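Local structure of putative DD-carboxypeptidase TP_0574 (Treponema pallidum, 1O75) at residues 94-106 and 135-147. The protein is a penicillin-binding membrane lipoprotein with zinc-dependent carboxypeptidase activity on synthetic depsipeptides, possibly trimming peptidoglycan as a D,D-carboxypeptidase. The protein carries 2 engineered substitutions. Numbering follows the deposited sequence. Where two conformers were deposited one is given.
Sequences EYETDPSVTKMVR and ASSFMVDSEEYKI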
ATOM      1  N   GLU B  94       5.067  22.200   1.485  1.00 35.16           N
ATOM      2  CA  GLU B  94       5.332  22.406   2.902  1.00 34.89           C
ATOM      3  C   GLU B  94       5.017  23.897   3.075  1.00 36.51           C
ATOM      4  O   GLU B  94       5.403  24.719   2.248  1.00 33.95           O
ATOM      5  CB  GLU B  94       6.766  22.044   3.224  1.00 37.37           C
ATOM      6  CG  GLU B  94       6.861  20.529   3.420  1.00 44.32           C
ATOM      7  CD  GLU B  94       8.232  19.991   3.204  1.00 47.05           C
ATOM      8  OE1 GLU B  94       8.420  18.769   3.414  1.00 49.56           O
ATOM      9  OE2 GLU B  94       9.116  20.790   2.825  1.00 47.63           O
ATOM     10  N   TYR B  95       4.311  24.223   4.148  1.00 34.96           N
ATOM     11  CA  TYR B  95       3.811  25.568   4.367  1.00 35.83           C
ATOM     12  C   TYR B  95       4.173  26.289   5.642  1.00 36.71           C
ATOM     13  O   TYR B  95       4.616  25.700   6.625  1.00 33.47           O
ATOM     14  CB  TYR B  95       2.283  25.539   4.374  1.00 34.78           C
ATOM     15  CG  TYR B  95       1.588  24.933   3.189  1.00 35.78           C
ATOM     16  CD1 TYR B  95       1.105  25.741   2.173  1.00 34.62           C
ATOM     17  CD2 TYR B  95       1.326  23.555   3.118  1.00 36.84           C
ATOM     18  CE1 TYR B  95       0.370  25.219   1.118  1.00 36.31           C
ATOM     19  CE2 TYR B  95       0.587  23.015   2.050  1.00 34.65           C
ATOM     20  CZ  TYR B  95       0.114  23.857   1.059  1.00 36.49           C
ATOM     21  OH  TYR B  95      -0.606  23.386  -0.018  1.00 36.66           O
ATOM     22  N   GLU B  96       3.899  27.593   5.596  1.00 37.94           N
ATOM     23  CA  GLU B  96       4.042  28.495   6.728  1.00 37.57           C
ATOM     24  C   GLU B  96       2.694  29.210   6.673  1.00 35.24           C
ATOM     25  O   GLU B  96       2.242  29.630   5.592  1.00 33.53           O
ATOM     26  CB  GLU B  96       5.194  29.470   6.517  1.00 42.89           C
ATOM     27  CG  GLU B  96       5.594  30.196   7.782  1.00 51.43           C
ATOM     28  CD  GLU B  96       6.744  31.166   7.561  1.00 56.69           C
ATOM     29  OE1 GLU B  96       7.751  30.759   6.932  1.00 58.22           O
ATOM     30  OE2 GLU B  96       6.639  32.329   8.025  1.00 58.48           O
ATOM     31  N   THR B  97       2.008  29.310   7.806  1.00 31.98           N
ATOM     32  CA  THR B  97       0.699  29.951   7.789  1.00 34.91           C
ATOM     33  C   THR B  97       0.537  30.960   8.911  1.00 33.31           C
ATOM     34  O   THR B  97       1.342  31.030   9.807  1.00 31.18           O
ATOM     35  CB  THR B  97      -0.424  28.928   7.980  1.00 36.28           C
ATOM     36  OG1 THR B  97      -0.409  28.484   9.347  1.00 38.51           O
ATOM     37  CG2 THR B  97      -0.221  27.726   7.054  1.00 37.92           C
ATOM     38  N   ASP B  98      -0.548  31.714   8.844  1.00 37.72           N
ATOM     39  CA  ASP B  98      -0.866  32.695   9.882  1.00 39.90           C
ATOM     40  C   ASP B  98      -2.119  32.119  10.540  1.00 39.12           C
ATOM     41  O   ASP B  98      -3.204  32.186   9.969  1.00 38.57           O
ATOM     42  CB  ASP B  98      -1.190  34.044   9.235  1.00 41.72           C
ATOM     43  CG  ASP B  98      -1.501  35.133  10.262  1.00 46.51           C
ATOM     44  OD1 ASP B  98      -1.728  34.792  11.448  1.00 46.90           O
ATOM     45  OD2 ASP B  98      -1.526  36.324   9.866  1.00 46.26           O
ATOM     46  N   PRO B  99      -1.986  31.535  11.738  1.00 41.00           N
ATOM     47  CA  PRO B  99      -3.164  30.962  12.400  1.00 44.28           C
ATOM     48  C   PRO B  99      -4.318  31.929  12.690  1.00 46.30           C
ATOM     49  O   PRO B  99      -5.462  31.495  12.846  1.00 46.44           O
ATOM     50  CB  PRO B  99      -2.590  30.373  13.686  1.00 44.20           C
ATOM     51  CG  PRO B  99      -1.161  30.086  13.335  1.00 43.96           C
ATOM     52  CD  PRO B  99      -0.769  31.295  12.533  1.00 42.41           C
ATOM     53  N   SER B 100      -4.036  33.231  12.745  1.00 46.11           N
ATOM     54  CA  SER B 100      -5.082  34.207  13.058  1.00 46.80           C
ATOM     55  C   SER B 100      -5.981  34.561  11.881  1.00 47.12           C
ATOM     56  O   SER B 100      -7.015  35.211  12.050  1.00 46.76           O
ATOM     57  CB  SER B 100      -4.456  35.492  13.623  1.00 48.60           C
ATOM     58  OG  SER B 100      -3.711  36.185  12.634  1.00 49.13           O
ATOM     59  N   VAL B 101      -5.601  34.153  10.677  1.00 44.11           N
ATOM     60  CA  VAL B 101      -6.436  34.462   9.529  1.00 43.22           C
ATOM     61  C   VAL B 101      -6.951  33.148   8.943  1.00 44.54           C
ATOM     62  O   VAL B 101      -6.212  32.416   8.285  1.00 43.42           O
ATOM     63  CB  VAL B 101      -5.643  35.261   8.466  1.00 41.47           C
ATOM     64  CG1 VAL B 101      -6.542  35.611   7.293  1.00 39.12           C
ATOM     65  CG2 VAL B 101      -5.081  36.540   9.096  1.00 42.13           C
ATOM     66  N   THR B 102      -8.220  32.849   9.200  1.00 44.54           N
ATOM     67  CA  THR B 102      -8.804  31.613   8.702  1.00 44.40           C
ATOM     68  C   THR B 102     -10.004  31.855   7.804  1.00 45.01           C
ATOM     69  O   THR B 102     -10.572  32.943   7.761  1.00 45.79           O
ATOM     70  CB  THR B 102      -9.227  30.708   9.859  1.00 44.32           C
ATOM     71  OG1 THR B 102     -10.278  31.342  10.600  1.00 45.33           O
ATOM     72  CG2 THR B 102      -8.046  30.447  10.794  1.00 43.80           C
ATOM     73  N   LYS B 103     -10.386  30.827   7.071  1.00 43.71           N
ATOM     74  CA  LYS B 103     -11.515  30.913   6.178  1.00 43.36           C
ATOM     75  C   LYS B 103     -12.155  29.528   6.161  1.00 42.78           C
ATOM     76  O   LYS B 103     -11.457  28.519   6.266  1.00 42.02           O
ATOM     77  CB  LYS B 103     -11.037  31.289   4.780  1.00 47.27           C
ATOM     78  CG  LYS B 103     -12.144  31.667   3.820  1.00 51.44           C
ATOM     79  CD  LYS B 103     -12.742  33.047   4.145  1.00 55.15           C
ATOM     80  CE  LYS B 103     -11.754  34.173   3.850  1.00 56.64           C
ATOM     81  NZ  LYS B 103     -12.397  35.531   3.873  1.00 58.35           N
ATOM     82  N   MET B 104     -13.477  29.487   6.045  0.58 42.06           N
ATOM     83  CA  MET B 104     -14.200  28.223   5.996  0.58 42.17           C
ATOM     84  C   MET B 104     -15.044  28.230   4.737  0.58 40.90           C
ATOM     85  O   MET B 104     -15.770  29.181   4.471  0.58 41.42           O
ATOM     86  CB  MET B 104     -15.099  28.058   7.225  0.58 43.83           C
ATOM     87  CG  MET B 104     -15.761  26.682   7.322  0.58 46.25           C
ATOM     88  SD  MET B 104     -16.759  26.480   8.810  0.58 49.25           S
ATOM     89  CE  MET B 104     -15.484  26.297  10.051  0.58 48.50           C
ATOM     90  N   VAL B 105     -14.936  27.169   3.951  1.00 38.71           N
ATOM     91  CA  VAL B 105     -15.686  27.072   2.722  1.00 35.99           C
ATOM     92  C   VAL B 105     -16.244  25.681   2.591  1.00 36.39           C
ATOM     93  O   VAL B 105     -15.811  24.771   3.288  1.00 35.31           O
ATOM     94  CB  VAL B 105     -14.769  27.325   1.487  1.00 36.53           C
ATOM     95  CG1 VAL B 105     -14.179  28.743   1.547  1.00 35.27           C
ATOM     96  CG2 VAL B 105     -13.632  26.293   1.461  1.00 35.55           C
ATOM     97  N   ARG B 106     -17.214  25.531   1.704  1.00 35.92           N
ATOM     98  CA  ARG B 106     -17.775  24.229   1.420  1.00 38.31           C
ATOM     99  C   ARG B 106     -16.868  23.639   0.327  1.00 37.37           C
ATOM    100  O   ARG B 106     -16.411  24.370  -0.554  1.00 34.72           O
ATOM    101  CB  ARG B 106     -19.207  24.369   0.890  1.00 41.47           C
ATOM    102  CG  ARG B 106     -20.181  24.935   1.917  1.00 45.06           C
ATOM    103  CD  ARG B 106     -21.627  24.840   1.431  1.00 51.41           C
ATOM    104  NE  ARG B 106     -21.941  25.862   0.440  1.00 55.68           N
ATOM    105  CZ  ARG B 106     -22.034  27.163   0.707  1.00 57.45           C
ATOM    106  NH1 ARG B 106     -21.841  27.611   1.944  1.00 58.56           N
ATOM    107  NH2 ARG B 106     -22.310  28.021  -0.267  1.00 58.32           N
ATOM    108  N   ALA B 135      -5.178  17.345  -2.076  1.00 39.43           N
ATOM    109  CA  ALA B 135      -5.125  18.765  -1.709  1.00 39.32           C
ATOM    110  C   ALA B 135      -4.756  19.011  -0.262  1.00 37.16           C
ATOM    111  O   ALA B 135      -5.187  18.296   0.630  1.00 38.10           O
ATOM    112  CB  ALA B 135      -6.474  19.428  -1.998  1.00 41.94           C
ATOM    113  N   SER B 136      -3.952  20.039  -0.027  1.00 36.10           N
ATOM    114  CA  SER B 136      -3.580  20.396   1.325  1.00 36.21           C
ATOM    115  C   SER B 136      -3.996  21.853   1.578  1.00 34.36           C
ATOM    116  O   SER B 136      -3.833  22.375   2.669  1.00 34.47           O
ATOM    117  CB  SER B 136      -2.075  20.211   1.512  1.00 36.13           C
ATOM    118  OG  SER B 136      -1.396  20.844   0.441  1.00 41.86           O
ATOM    119  N   SER B 137      -4.552  22.495   0.561  1.00 35.08           N
ATOM    120  CA  SER B 137      -4.985  23.888   0.700  1.00 36.88           C
ATOM    121  C   SER B 137      -6.105  24.170  -0.283  1.00 35.86           C
ATOM    122  O   SER B 137      -6.419  23.333  -1.127  1.00 36.92           O
ATOM    123  CB  SER B 137      -3.808  24.830   0.404  1.00 37.01           C
ATOM    124  OG  SER B 137      -3.487  24.772  -0.982  1.00 37.82           O
ATOM    125  N   PHE B 138      -6.700  25.355  -0.174  1.00 35.77           N
ATOM    126  CA  PHE B 138      -7.762  25.780  -1.075  1.00 36.89           C
ATOM    127  C   PHE B 138      -7.664  27.297  -1.328  1.00 38.53           C
ATOM    128  O   PHE B 138      -7.033  28.014  -0.563  1.00 37.17           O
ATOM    129  CB  PHE B 138      -9.149  25.410  -0.507  1.00 36.15           C
ATOM    130  CG  PHE B 138      -9.482  26.076   0.803  1.00 37.65           C
ATOM    131  CD1 PHE B 138     -10.101  27.325   0.826  1.00 37.69           C
ATOM    132  CD2 PHE B 138      -9.192  25.448   2.012  1.00 36.56           C
ATOM    133  CE1 PHE B 138     -10.427  27.934   2.028  1.00 37.33           C
ATOM    134  CE2 PHE B 138      -9.511  26.047   3.222  1.00 37.79           C
ATOM    135  CZ  PHE B 138     -10.129  27.293   3.235  1.00 37.39           C
ATOM    136  N   MET B 139      -8.303  27.761  -2.394  1.00 42.90           N
ATOM    137  CA  MET B 139      -8.277  29.178  -2.768  1.00 47.65           C
ATOM    138  C   MET B 139      -9.561  29.941  -2.464  1.00 49.18           C
ATOM    139  O   MET B 139     -10.660  29.477  -2.769  1.00 49.08           O
ATOM    140  CB  MET B 139      -8.016  29.327  -4.269  1.00 48.34           C
ATOM    141  CG  MET B 139      -6.708  28.779  -4.760  1.00 51.84           C
ATOM    142  SD  MET B 139      -5.312  29.634  -4.079  1.00 58.81           S
ATOM    143  CE  MET B 139      -3.973  28.517  -4.626  1.00 57.78           C
ATOM    144  N   VAL B 140      -9.406  31.125  -1.886  1.00 51.94           N
ATOM    145  CA  VAL B 140     -10.534  31.999  -1.584  1.00 55.24           C
ATOM    146  C   VAL B 140     -10.138  33.409  -2.031  1.00 57.20           C
ATOM    147  O   VAL B 140      -9.221  34.015  -1.468  1.00 56.41           O
ATOM    148  CB  VAL B 140     -10.864  32.022  -0.078  1.00 55.73           C
ATOM    149  CG1 VAL B 140     -12.000  32.999   0.194  1.00 58.45           C
ATOM    150  CG2 VAL B 140     -11.270  30.645   0.377  1.00 56.11           C
ATOM    151  N   ASP B 141     -10.838  33.921  -3.040  1.00 59.58           N
ATOM    152  CA  ASP B 141     -10.552  35.244  -3.580  1.00 61.70           C
ATOM    153  C   ASP B 141      -9.079  35.366  -3.898  1.00 61.50           C
ATOM    154  O   ASP B 141      -8.419  36.287  -3.436  1.00 63.07           O
ATOM    155  CB  ASP B 141     -10.924  36.356  -2.592  1.00 63.07           C
ATOM    156  CG  ASP B 141     -12.417  36.496  -2.404  1.00 65.81           C
ATOM    157  OD1 ASP B 141     -13.146  36.446  -3.423  1.00 66.89           O
ATOM    158  OD2 ASP B 141     -12.853  36.666  -1.241  1.00 66.89           O
ATOM    159  N   SER B 142      -8.553  34.417  -4.657  1.00 61.10           N
ATOM    160  CA  SER B 142      -7.154  34.477  -5.049  1.00 61.03           C
ATOM    161  C   SER B 142      -6.149  34.335  -3.902  1.00 59.10           C
ATOM    162  O   SER B 142      -4.945  34.516  -4.102  1.00 60.15           O
ATOM    163  CB  SER B 142      -6.901  35.789  -5.799  1.00 62.55           C
ATOM    164  OG  SER B 142      -7.998  36.093  -6.651  1.00 65.50           O
ATOM    165  N   GLU B 143      -6.628  34.051  -2.696  1.00 56.11           N
ATOM    166  CA  GLU B 143      -5.717  33.834  -1.572  1.00 52.69           C
ATOM    167  C   GLU B 143      -5.788  32.347  -1.208  1.00 49.02           C
ATOM    168  O   GLU B 143      -6.841  31.723  -1.334  1.00 48.20           O
ATOM    169  CB  GLU B 143      -6.103  34.670  -0.362  1.00 55.76           C
ATOM    170  CG  GLU B 143      -5.647  36.111  -0.424  1.00 62.47           C
ATOM    171  CD  GLU B 143      -5.547  36.724   0.964  1.00 65.48           C
ATOM    172  OE1 GLU B 143      -4.560  36.419   1.679  1.00 66.97           O
ATOM    173  OE2 GLU B 143      -6.462  37.497   1.339  1.00 66.91           O
ATOM    174  N   GLU B 144      -4.675  31.795  -0.745  1.00 45.76           N
ATOM    175  CA  GLU B 144      -4.589  30.377  -0.412  1.00 42.64           C
ATOM    176  C   GLU B 144      -4.581  30.117   1.091  1.00 40.03           C
ATOM    177  O   GLU B 144      -3.977  30.861   1.870  1.00 38.25           O
ATOM    178  CB  GLU B 144      -3.331  29.778  -1.062  1.00 43.35           C
ATOM    179  CG  GLU B 144      -3.187  28.261  -0.938  1.00 43.80           C
ATOM    180  CD  GLU B 144      -1.886  27.748  -1.540  1.00 43.72           C
ATOM    181  OE1 GLU B 144      -1.033  28.583  -1.899  1.00 44.88           O
ATOM    182  OE2 GLU B 144      -1.712  26.517  -1.645  1.00 40.33           O
ATOM    183  N   TYR B 145      -5.254  29.041   1.490  1.00 38.55           N
ATOM    184  CA  TYR B 145      -5.343  28.660   2.895  1.00 37.24           C
ATOM    185  C   TYR B 145      -5.013  27.184   3.040  1.00 34.72           C
ATOM    186  O   TYR B 145      -5.495  26.383   2.267  1.00 32.83           O
ATOM    187  CB  TYR B 145      -6.765  28.909   3.402  1.00 38.52           C
ATOM    188  CG  TYR B 145      -7.156  30.367   3.427  1.00 40.34           C
ATOM    189  CD1 TYR B 145      -6.902  31.155   4.549  1.00 42.52           C
ATOM    190  CD2 TYR B 145      -7.756  30.966   2.319  1.00 43.12           C
ATOM    191  CE1 TYR B 145      -7.234  32.501   4.569  1.00 42.83           C
ATOM    192  CE2 TYR B 145      -8.091  32.315   2.329  1.00 44.87           C
ATOM    193  CZ  TYR B 145      -7.824  33.071   3.460  1.00 44.00           C
ATOM    194  OH  TYR B 145      -8.151  34.406   3.468  1.00 46.24           O
ATOM    195  N   LYS B 146      -4.190  26.849   4.025  1.00 33.03           N
ATOM    196  CA  LYS B 146      -3.812  25.467   4.289  1.00 36.20           C
ATOM    197  C   LYS B 146      -4.914  24.805   5.133  1.00 36.53           C
ATOM    198  O   LYS B 146      -5.224  25.266   6.235  1.00 34.87           O
ATOM    199  CB  LYS B 146      -2.503  25.424   5.065  1.00 35.16           C
ATOM    200  CG  LYS B 146      -2.050  24.026   5.510  1.00 41.05           C
ATOM    201  CD  LYS B 146      -0.744  24.126   6.272  1.00 43.07           C
ATOM    202  CE  LYS B 146      -0.608  23.098   7.387  1.00 46.46           C
ATOM    203  NZ  LYS B 146       0.235  21.930   7.003  1.00 48.81           N
ATOM    204  N   ILE B 147      -5.493  23.730   4.606  1.00 36.06           N
ATOM    205  CA  ILE B 147      -6.556  23.005   5.307  1.00 33.41           C
ATOM    206  C   ILE B 147      -6.122  22.552   6.695  1.00 33.16           C
ATOM    207  O   ILE B 147      -5.043  21.983   6.862  1.00 34.97           O
ATOM    208  CB  ILE B 147      -7.002  21.781   4.474  1.00 32.62           C
ATOM    209  CG1 ILE B 147      -7.687  22.279   3.202  1.00 32.61           C
ATOM    210  CG2 ILE B 147      -7.946  20.864   5.319  1.00 32.95           C
ATOM    211  CD1 ILE B 147      -7.967  21.205   2.155  1.00 29.43           C
TER
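The carboxylate oxygen E144 OE2, lying at the ring edge of Y95, is gripped from two sources: S137 OG donates a 2.6 Å hydrogen bond to OE2 along its anti lone pair, and K81 of strand 69-85 adds a salt bridge. The carboxylate and ring planes stand 83° apart. Farther along the same ring, the phenol oxygen Y95 OH bonds to S136 OG at 2.7 Å, so one hydroxyl and one carboxylate oxygen lie at the ring's edge. Over one face, toward the rim, runs the aliphatic part of K146; its CD lies 3.8 Å from Y95 CD2 and also meets the methyl CG2 of T97, while NZ continues to the backbone oxygen of S375 in the second subunit of the crystal dimer.

Between the two arms of 94-106 the chain rounds a corner through a type I turn. There D98 OD1 accepts the backbone N of S100, an Asx turn, and also S100 OG, both from the same face of the carboxylate. The contacts of the second arm are mainly apolar. K103 CB sits centrally over the Y145 ring, 3.8 Å from its centroid and 7° off the normal, a CH-pi contact. With CG anti to the backbone N (chi1 -169°), the lysine then bends back, bringing CG to 3.7 Å from V140 CG2 and CE against Y145 OH. V105 CG2 covers F138, 3.9 Å from the ring centroid; Y145 CB covers the opposite face.

The hairpin 137-147, closed by a type I' turn, thus fits into the bend between strands 91-98 and 101-114 of Tp47 domain a, where M104 touches a bound xenon. On the tyrosine arm, a hydrogen bond at the hydroxyl and a methylene chain over one face would limit how far the ring can shift; on the other, dispersion and CH-pi contacts depend less on exact direction.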